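Local coordinates for protein ribonucleoside-diphosphate reductase subunit beta (PDB 2RCC) that probably supplies the iron-containing small subunit of a class I ribonucleotide reductase, which turns ribonucleotides into the deoxyribonucleotides needed for DNA synthesis, at residues T174-I179 against N229-L234. Residues are numbered along the deposited sequence; the frame is centred on the assembly and turned at random.
Sequences TFLESI and NIFKEL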
loop_
_atom_site.group_PDB
_atom_site.type_symbol
_atom_site.label_atom_id
_atom_site.label_comp_id
_atom_site.label_asym_id
_atom_site.label_seq_id
_atom_site.Cartn_x
_atom_site.Cartn_y
_atom_site.Cartn_z
ATOM N N THR A 174 7.734 -20.566 -10.523
ATOM C CA THR A 174 8.070 -19.219 -11.039
ATOM C C THR A 174 7.776 -18.116 -9.985
ATOM O O THR A 174 8.445 -17.076 -9.957
ATOM C CB THR A 174 7.386 -18.922 -12.392
ATOM O OG1 THR A 174 5.945 -18.966 -12.254
ATOM C CG2 THR A 174 7.870 -19.896 -13.464
ATOM N N PHE A 175 6.789 -18.324 -9.113
ATOM C CA PHE A 175 6.524 -17.395 -8.019
ATOM C C PHE A 175 7.691 -17.385 -7.029
ATOM O O PHE A 175 8.142 -16.321 -6.586
ATOM C CB PHE A 175 5.239 -17.741 -7.288
ATOM C CG PHE A 175 4.805 -16.679 -6.343
ATOM C CD1 PHE A 175 5.259 -16.685 -5.038
ATOM C CD2 PHE A 175 3.967 -15.650 -6.760
ATOM C CE1 PHE A 175 4.869 -15.668 -4.125
ATOM C CE2 PHE A 175 3.577 -14.629 -5.853
ATOM C CZ PHE A 175 4.039 -14.661 -4.540
ATOM N N LEU A 176 8.166 -18.564 -6.667
ATOM C CA LEU A 176 9.329 -18.709 -5.780
ATOM C C LEU A 176 10.576 -18.027 -6.382
ATOM O O LEU A 176 11.289 -17.340 -5.684
ATOM C CB LEU A 176 9.615 -20.189 -5.511
ATOM C CG LEU A 176 10.605 -20.532 -4.382
ATOM C CD1 LEU A 176 9.957 -20.260 -3.044
ATOM C CD2 LEU A 176 11.017 -21.989 -4.430
ATOM N N GLU A 177 10.808 -18.224 -7.679
ATOM C CA GLU A 177 11.911 -17.587 -8.391
ATOM C C GLU A 177 11.821 -16.081 -8.282
ATOM O O GLU A 177 12.805 -15.418 -8.002
ATOM C CB GLU A 177 11.927 -18.007 -9.851
ATOM C CG GLU A 177 12.287 -19.469 -10.039
ATOM C CD GLU A 177 12.115 -19.983 -11.469
ATOM O OE1 GLU A 177 11.820 -19.177 -12.395
ATOM O OE2 GLU A 177 12.284 -21.217 -11.647
ATOM N N SER A 178 10.618 -15.566 -8.493
ATOM C CA SER A 178 10.298 -14.147 -8.375
ATOM C C SER A 178 10.555 -13.597 -6.949
ATOM O O SER A 178 11.052 -12.483 -6.791
ATOM C CB SER A 178 8.845 -13.953 -8.852
ATOM O OG SER A 178 8.395 -12.653 -8.587
ATOM N N ILE A 179 10.211 -14.364 -5.911
ATOM C CA ILE A 179 10.521 -14.023 -4.496
ATOM C C ILE A 179 12.035 -13.917 -4.273
ATOM O O ILE A 179 12.503 -13.023 -3.559
ATOM C CB ILE A 179 9.933 -15.088 -3.502
ATOM C CG1 ILE A 179 8.414 -14.964 -3.415
ATOM C CG2 ILE A 179 10.548 -14.974 -2.082
ATOM C CD1 ILE A 179 7.934 -13.728 -2.601
ATOM N N ASN A 229 10.530 -15.111 4.638
ATOM C CA ASN A 229 9.493 -15.864 5.322
ATOM C C ASN A 229 8.569 -16.529 4.307
ATOM O O ASN A 229 8.287 -17.717 4.428
ATOM C CB ASN A 229 8.658 -14.989 6.266
ATOM C CG ASN A 229 9.305 -14.742 7.629
ATOM O OD1 ASN A 229 10.356 -15.237 7.937
ATOM N ND2 ASN A 229 8.631 -13.976 8.454
ATOM N N ILE A 230 8.151 -15.787 3.276
ATOM C CA ILE A 230 7.289 -16.357 2.213
ATOM C C ILE A 230 8.000 -17.497 1.521
ATOM O O ILE A 230 7.375 -18.543 1.254
ATOM C CB ILE A 230 6.833 -15.278 1.162
ATOM C CG1 ILE A 230 5.885 -14.301 1.811
ATOM C CG2 ILE A 230 6.149 -15.959 -0.053
ATOM C CD1 ILE A 230 5.718 -13.015 1.000
ATOM N N PHE A 231 9.312 -17.320 1.250
ATOM C CA PHE A 231 10.112 -18.364 0.630
ATOM C C PHE A 231 10.071 -19.653 1.453
ATOM O O PHE A 231 9.793 -20.748 0.913
ATOM C CB PHE A 231 11.569 -17.888 0.444
ATOM C CG PHE A 231 12.463 -18.887 -0.233
ATOM C CD1 PHE A 231 13.168 -19.856 0.519
ATOM C CD2 PHE A 231 12.615 -18.881 -1.610
ATOM C CE1 PHE A 231 13.980 -20.797 -0.099
ATOM C CE2 PHE A 231 13.446 -19.825 -2.229
ATOM C CZ PHE A 231 14.125 -20.776 -1.478
ATOM N N LYS A 232 10.357 -19.534 2.746
ATOM C CA LYS A 232 10.363 -20.710 3.626
ATOM C C LYS A 232 8.992 -21.381 3.763
ATOM O O LYS A 232 8.902 -22.586 3.812
ATOM C CB LYS A 232 10.845 -20.342 5.010
ATOM C CG LYS A 232 12.316 -20.030 5.091
ATOM C CD LYS A 232 12.582 -19.305 6.394
ATOM C CE LYS A 232 14.000 -18.987 6.564
ATOM N NZ LYS A 232 14.120 -17.695 7.333
ATOM N N GLU A 233 7.931 -20.599 3.806
ATOM C CA GLU A 233 6.582 -21.125 3.916
ATOM C C GLU A 233 6.184 -21.794 2.606
ATOM O O GLU A 233 5.441 -22.762 2.630
ATOM C CB GLU A 233 5.585 -20.022 4.270
ATOM C CG GLU A 233 5.808 -19.315 5.634
ATOM C CD GLU A 233 5.538 -20.156 6.883
ATOM O OE1 GLU A 233 5.058 -21.330 6.783
ATOM O OE2 GLU A 233 5.785 -19.570 7.977
ATOM N N LEU A 234 6.636 -21.267 1.468
ATOM C CA LEU A 234 6.349 -21.897 0.184
ATOM C C LEU A 234 6.961 -23.295 0.083
ATOM O O LEU A 234 6.361 -24.172 -0.532
ATOM C CB LEU A 234 6.761 -21.020 -1.015
ATOM C CG LEU A 234 5.858 -19.832 -1.347
ATOM C CD1 LEU A 234 6.520 -19.023 -2.447
ATOM C CD2 LEU A 234 4.431 -20.296 -1.709
#
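Residues 174-179 and 229-234 run nearly antiparallel, at 153°, their axes 10.0 Å apart, and meet through hydrocarbon alone, with no hydrogen bond crossing between them. The tightest aliphatic-aromatic contact joins Leu176 and Phe231. Both side chains hold CG anti to the backbone N (chi1 -168° and -178°), which brings their ends towards the facing helix although neither CB points straight at it. Leu176 CD1 approaches the CD2-CE2 side of the ring obliquely, 3.3 Å from Phe231 CD2, while Leu176 CG lies 3.6 Å from Phe231 CE2. Thr246, on helix 244-268, touches both residues. Ile179 meets the same aromatic side chain nearer its root, Ile179 CG2 standing 4.0 Å from Phe231 CB and close to the ring plane at its edge. Phe175 also offers a ring edge: Leu234 CD1 approaches near its plane, 3.7 Å from Phe175 CD1, the two side chains crossing at about a right angle. Among the purely aliphatic contacts, that same Leu234 methyl lies 3.7 Å from Leu176 CD1, so it bridges Phe175 and Leu176. Further along, Ile179 CD1 packs 3.8 Å from Ile230 CG2, again roughly at right angles. An alanine in place of Leu176 would probably loosen the seam, since the branch touching both Phe231 and Leu234 would be lost. All six residues are buried, and the contact joins helices 172-187 and 207-237 of the ferritin-like helical bundle; other turns of these two helices carry Glu186 and His223, probable ligands of the second iron.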